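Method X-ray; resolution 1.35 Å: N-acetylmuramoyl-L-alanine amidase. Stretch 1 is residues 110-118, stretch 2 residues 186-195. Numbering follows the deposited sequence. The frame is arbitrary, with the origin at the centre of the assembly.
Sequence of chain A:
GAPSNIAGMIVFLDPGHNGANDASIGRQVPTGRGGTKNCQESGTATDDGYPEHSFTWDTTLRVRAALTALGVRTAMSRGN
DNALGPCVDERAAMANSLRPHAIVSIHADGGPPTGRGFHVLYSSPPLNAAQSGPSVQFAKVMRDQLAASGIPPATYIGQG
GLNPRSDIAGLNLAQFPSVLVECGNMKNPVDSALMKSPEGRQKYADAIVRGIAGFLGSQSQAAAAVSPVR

Stretch 1, residues 110-118: GGPPTGRGF
Stretch 2 186-195: MKNPVDSALM

The start of a helix leaves amides without partners in the helix itself; a capping side chain can satisfy them, and that side chain and others of the first turn can also bond to the backbone of a neighbouring loop. In this N-acetylmuramoyl-L-alanine amidase, the loop of residues 110-118 meets the segment 186-195, which enters a helix at Pro-189. Stretch 1 contains no regular helix or strand, but it folds through a type I turn from Pro-112 to Gly-115, closed by Gly-115 N to Pro-112 O at 2.9 Å; Pro-113 (phi/psi -61/-24) and Thr-114 (-80/-10) occupy its corners. The two segments run in the same general sense, with CA atoms 5.7 Å apart at Gly-110 and Met-186 and 4.4 Å apart at Pro-113 and Asn-188. Together they bury 463 Å².

Met-186 (-64/-20) sets the start of the register, but its side chain leads away from the loop. Lys-187 (-87/-5) makes contact through the near part of its chain: CB lies 3.5 Å from Gly-111 O and CG 4.1 Å from Gly-110 CA. With chi angles m, m, t, t, the chain then carries its ammonium away to a hydrogen bond elsewhere in the structure. The carbonyl of the same residue receives the proline ring, Pro-113 CB standing 3.4 Å from Lys-187 O.

Asn-188 (-93/139) joins the two elements. Its chi1 is t and chi2 is -98°, an orientation that sends the two ends of the amide to different tasks. ND2 donates to Pro-113 O at 2.9 Å, tying down the turn, and the same oxygen receives a CA-H...O contact from Asn-188 CA at 3.3 Å. OD1 caps the helix, accepting from Asp-191 N at 3.0 Å and, through a weak bond, from Val-190 N at 2.9 Å. Asn-188 CB also packs 3.3 Å from Gly-115 O.

Pro-189 (-62/-36) opens the helix, its CD 3.6 Å from Pro-113 O. Val-190 (-73/-53, chi1 t) points toward the loop and lays CG1 over one face of the Arg-116 guanidinium, 3.5 Å from Arg-116 CZ.

Asp-191 (-62/-43; chi1 m, chi2 -8°) supplies the charged partner. Its OD1 lies at the guanidinium edge, accepting from Arg-116 NE at 2.9 Å in a salt bridge and from Arg-116 NH2 at 3.0 Å. OD2 accepts from Gly-117 N at 2.9 Å in a nearly straight bond of 171°, so one carboxylate holds both side chain and backbone of the loop. Arg-116 reaches it from an extended backbone (-141/170) with chi angles p, t, m and -142°. Gly-117, at 110/177, adopts angles at which a CB would jam against the preceding carbonyl.

Ser-192 (chi1 p) turns back within its own segment, OG donating to Asn-188 O at 2.8 Å. Ala-193 stays out of reach. Leu-194 (chi1 m, chi2 t) again points toward the loop, CD1 lying 3.6 Å from Arg-116 NH2, while Met-195 continues the helix by donating its N to Asp-191 O at 2.8 Å.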

ATOM      1  N   GLY A 110      -9.867  -5.617   6.956  1.00 21.57           N
ATOM      2  CA  GLY A 110     -10.799  -6.263   7.854  1.00 24.89           C
ATOM      3  C   GLY A 110     -11.853  -7.021   7.075  1.00 28.96           C
ATOM      4  O   GLY A 110     -12.710  -6.410   6.428  1.00 36.59           O
ATOM      5  N   GLY A 111     -11.786  -8.348   7.105  1.00 26.43           N
ATOM      6  CA  GLY A 111     -12.743  -9.179   6.414  1.00 24.89           C
ATOM      7  C   GLY A 111     -13.233 -10.308   7.298  1.00 23.74           C
ATOM      8  O   GLY A 111     -12.927 -10.359   8.498  1.00 25.15           O
ATOM      9  N   PRO A 112     -13.999 -11.235   6.731  1.00 25.63           N
ATOM     10  CA  PRO A 112     -14.487 -12.378   7.514  1.00 29.37           C
ATOM     11  C   PRO A 112     -13.326 -13.133   8.132  1.00 27.11           C
ATOM     12  O   PRO A 112     -12.307 -13.375   7.467  1.00 25.42           O
ATOM     13  CB  PRO A 112     -15.218 -13.240   6.471  1.00 31.51           C
ATOM     14  CG  PRO A 112     -14.690 -12.787   5.151  1.00 43.73           C
ATOM     15  CD  PRO A 112     -14.399 -11.329   5.317  1.00 25.31           C
ATOM     16  N   PRO A 113     -13.433 -13.508   9.409  1.00 25.17           N
ATOM     17  CA  PRO A 113     -12.251 -14.027  10.121  1.00 24.70           C
ATOM     18  C   PRO A 113     -11.657 -15.292   9.529  1.00 23.64           C
ATOM     19  O   PRO A 113     -10.460 -15.535   9.726  1.00 24.89           O
ATOM     20  CB  PRO A 113     -12.752 -14.231  11.560  1.00 27.28           C
ATOM     21  CG  PRO A 113     -14.239 -14.281  11.449  1.00 32.51           C
ATOM     22  CD  PRO A 113     -14.610 -13.405  10.288  1.00 32.81           C
ATOM     23  N   THR A 114     -12.437 -16.095   8.796  1.00 23.21           N
ATOM     24  CA  THR A 114     -11.908 -17.306   8.177  1.00 28.02           C
ATOM     25  C   THR A 114     -11.156 -17.036   6.880  1.00 23.31           C
ATOM     26  O   THR A 114     -10.516 -17.953   6.354  1.00 28.49           O
ATOM     27  CB  THR A 114     -13.029 -18.320   7.901  1.00 29.72           C
ATOM     28  OG1 THR A 114     -14.020 -17.725   7.054  1.00 31.92           O
ATOM     29  CG2 THR A 114     -13.681 -18.774   9.206  1.00 31.16           C
ATOM     30  N   GLY A 115     -11.216 -15.819   6.351  1.00 21.95           N
ATOM     31  CA  GLY A 115     -10.516 -15.474   5.126  1.00 21.06           C
ATOM     32  C   GLY A 115      -9.177 -14.833   5.443  1.00 20.42           C
ATOM     33  O   GLY A 115      -9.070 -14.022   6.359  1.00 20.47           O
ATOM     34  N   ARG A 116      -8.156 -15.209   4.679  1.00 19.35           N
ATOM     35  CA  ARG A 116      -6.824 -14.660   4.878  1.00 17.28           C
ATOM     36  C   ARG A 116      -6.168 -14.421   3.532  1.00 16.74           C
ATOM     37  O   ARG A 116      -6.671 -14.839   2.481  1.00 16.77           O
ATOM     38  CB  ARG A 116      -5.940 -15.587   5.721  1.00 17.49           C
ATOM     39  CG  ARG A 116      -5.392 -16.797   4.965  1.00 18.54           C
ATOM     40  CD  ARG A 116      -4.218 -17.447   5.693  1.00 19.53           C
ATOM     41  NE  ARG A 116      -3.086 -16.535   5.809  1.00 19.59           N
ATOM     42  CZ  ARG A 116      -1.806 -16.888   5.688  1.00 20.38           C
ATOM     43  NH1 ARG A 116      -1.466 -18.146   5.436  1.00 21.00           N
ATOM     44  NH2 ARG A 116      -0.859 -15.970   5.814  1.00 20.51           N
ATOM     45  N   GLY A 117      -5.040 -13.727   3.566  1.00 15.72           N
ATOM     46  CA  GLY A 117      -4.232 -13.525   2.381  1.00 14.93           C
ATOM     47  C   GLY A 117      -4.255 -12.082   1.904  1.00 14.06           C
ATOM     48  O   GLY A 117      -4.938 -11.217   2.455  1.00 15.38           O
ATOM     49  N   PHE A 118      -3.470 -11.837   0.857  1.00 13.32           N
ATOM     50  CA  PHE A 118      -3.228 -10.490   0.345  1.00 12.80           C
ATOM     51  C   PHE A 118      -4.119 -10.169  -0.854  1.00 13.32           C
ATOM     52  O   PHE A 118      -4.580 -11.055  -1.583  1.00 14.28           O
ATOM     53  CB  PHE A 118      -1.756 -10.317  -0.068  1.00 13.12           C
ATOM     54  CG  PHE A 118      -1.404 -11.013  -1.362  1.00 13.71           C
ATOM     55  CD1 PHE A 118      -1.626 -10.392  -2.592  1.00 14.36           C
ATOM     56  CD2 PHE A 118      -0.870 -12.295  -1.355  1.00 14.04           C
ATOM     57  CE1 PHE A 118      -1.327 -11.042  -3.782  1.00 14.77           C
ATOM     58  CE2 PHE A 118      -0.565 -12.949  -2.547  1.00 14.72           C
ATOM     59  CZ  PHE A 118      -0.795 -12.313  -3.765  1.00 14.26           C
ATOM     60  N   MET A 186      -6.645  -8.485   9.248  1.00 15.23           N
ATOM     61  CA  MET A 186      -6.330  -8.359  10.670  1.00 15.33           C
ATOM     62  C   MET A 186      -7.278  -9.165  11.547  1.00 16.13           C
ATOM     63  O   MET A 186      -6.947  -9.442  12.707  1.00 16.16           O
ATOM     64  CB  MET A 186      -6.367  -6.893  11.106  1.00 15.96           C
ATOM     65  CG  MET A 186      -5.430  -5.997  10.303  1.00 16.02           C
ATOM     66  SD  MET A 186      -4.914  -4.510  11.202  1.00 16.82           S
ATOM     67  CE  MET A 186      -3.455  -5.080  12.097  1.00 17.24           C
ATOM     68  N   LYS A 187      -8.448  -9.528  11.028  1.00 16.58           N
ATOM     69  CA  LYS A 187      -9.425 -10.312  11.768  1.00 17.50           C
ATOM     70  C   LYS A 187      -9.197 -11.814  11.660  1.00 18.37           C
ATOM     71  O   LYS A 187      -9.911 -12.579  12.318  1.00 19.95           O
ATOM     72  CB  LYS A 187     -10.841  -9.975  11.291  1.00 18.57           C
ATOM     73  CG  LYS A 187     -11.158  -8.492  11.311  1.00 19.28           C
ATOM     74  CD  LYS A 187     -11.052  -7.928  12.716  1.00 21.12           C
ATOM     75  CE  LYS A 187     -11.443  -6.459  12.740  1.00 24.16           C
ATOM     76  NZ  LYS A 187     -11.191  -5.854  14.081  1.00 30.41           N
ATOM     77  N   ASN A 188      -8.234 -12.252  10.859  1.00 18.31           N
ATOM     78  CA  ASN A 188      -7.906 -13.662  10.677  1.00 17.33           C
ATOM     79  C   ASN A 188      -6.792 -14.071  11.645  1.00 17.63           C
ATOM     80  O   ASN A 188      -5.839 -13.312  11.842  1.00 17.62           O
ATOM     81  CB  ASN A 188      -7.445 -13.914   9.241  1.00 16.97           C
ATOM     82  CG  ASN A 188      -6.896 -15.309   9.045  1.00 16.59           C
ATOM     83  OD1 ASN A 188      -5.686 -15.518   9.063  1.00 16.37           O
ATOM     84  ND2 ASN A 188      -7.786 -16.277   8.855  1.00 17.36           N
ATOM     85  N   PRO A 189      -6.879 -15.257  12.263  1.00 17.75           N
ATOM     86  CA  PRO A 189      -5.843 -15.642  13.243  1.00 18.24           C
ATOM     87  C   PRO A 189      -4.435 -15.762  12.679  1.00 17.76           C
ATOM     88  O   PRO A 189      -3.471 -15.436  13.388  1.00 17.40           O
ATOM     89  CB  PRO A 189      -6.361 -16.975  13.803  1.00 19.76           C
ATOM     90  CG  PRO A 189      -7.843 -16.899  13.640  1.00 20.07           C
ATOM     91  CD  PRO A 189      -8.070 -16.119  12.348  1.00 19.35           C
ATOM     92  N   VAL A 190      -4.274 -16.239  11.440  1.00 17.76           N
ATOM     93  CA  VAL A 190      -2.930 -16.371  10.879  1.00 16.91           C
ATOM     94  C   VAL A 190      -2.361 -15.000  10.530  1.00 15.56           C
ATOM     95  O   VAL A 190      -1.252 -14.640  10.948  1.00 15.81           O
ATOM     96  CB  VAL A 190      -2.919 -17.300   9.652  1.00 17.59           C
ATOM     97  CG1 VAL A 190      -1.501 -17.433   9.127  1.00 17.65           C
ATOM     98  CG2 VAL A 190      -3.518 -18.668   9.980  1.00 18.44           C
ATOM     99  N   ASP A 191      -3.108 -14.215   9.745  1.00 15.72           N
ATOM    100  CA  ASP A 191      -2.587 -12.921   9.311  1.00 15.24           C
ATOM    101  C   ASP A 191      -2.329 -12.007  10.504  1.00 15.28           C
ATOM    102  O   ASP A 191      -1.304 -11.316  10.552  1.00 15.67           O
ATOM    103  CB  ASP A 191      -3.549 -12.246   8.325  1.00 15.64           C
ATOM    104  CG  ASP A 191      -3.591 -12.917   6.957  1.00 16.00           C
ATOM    105  OD1 ASP A 191      -2.779 -13.820   6.674  1.00 16.19           O
ATOM    106  OD2 ASP A 191      -4.450 -12.503   6.154  1.00 15.94           O
ATOM    107  N   SER A 192      -3.252 -11.974  11.471  1.00 16.13           N
ATOM    108  CA  SER A 192      -3.034 -11.130  12.641  1.00 17.93           C
ATOM    109  C   SER A 192      -1.782 -11.542  13.409  1.00 17.71           C
ATOM    110  O   SER A 192      -1.012 -10.677  13.844  1.00 18.36           O
ATOM    111  CB  SER A 192      -4.265 -11.118  13.547  1.00 19.54           C
ATOM    112  OG  SER A 192      -4.517 -12.393  14.090  1.00 20.50           O
ATOM    113  N   ALA A 193      -1.554 -12.849  13.587  1.00 16.74           N
ATOM    114  CA  ALA A 193      -0.338 -13.288  14.273  1.00 16.11           C
ATOM    115  C   ALA A 193       0.911 -12.872  13.512  1.00 16.17           C
ATOM    116  O   ALA A 193       1.894 -12.431  14.118  1.00 17.15           O
ATOM    117  CB  ALA A 193      -0.348 -14.798  14.494  1.00 15.93           C
ATOM    118  N   LEU A 194       0.894 -12.996  12.180  1.00 16.47           N
ATOM    119  CA  LEU A 194       2.027 -12.528  11.383  1.00 16.71           C
ATOM    120  C   LEU A 194       2.237 -11.030  11.554  1.00 17.32           C
ATOM    121  O   LEU A 194       3.367 -10.564  11.735  1.00 18.03           O
ATOM    122  CB  LEU A 194       1.797 -12.846   9.906  1.00 17.54           C
ATOM    123  CG  LEU A 194       2.050 -14.281   9.461  1.00 17.84           C
ATOM    124  CD1 LEU A 194       1.494 -14.484   8.046  1.00 17.94           C
ATOM    125  CD2 LEU A 194       3.539 -14.624   9.507  1.00 18.66           C
ATOM    126  N   MET A 195       1.149 -10.257  11.492  1.00 17.07           N
ATOM    127  CA  MET A 195       1.246  -8.802  11.537  1.00 17.40           C
ATOM    128  C   MET A 195       1.770  -8.300  12.873  1.00 17.82           C
ATOM    129  O   MET A 195       2.444  -7.265  12.923  1.00 18.98           O
ATOM    130  CB  MET A 195      -0.119  -8.195  11.250  1.00 18.29           C
ATOM    131  CG  MET A 195      -0.506  -8.351   9.801  1.00 18.56           C
ATOM    132  SD  MET A 195      -2.242  -8.008   9.522  1.00 19.11           S
ATOM    133  CE  MET A 195      -2.272  -8.115   7.740  1.00 19.71           C
TER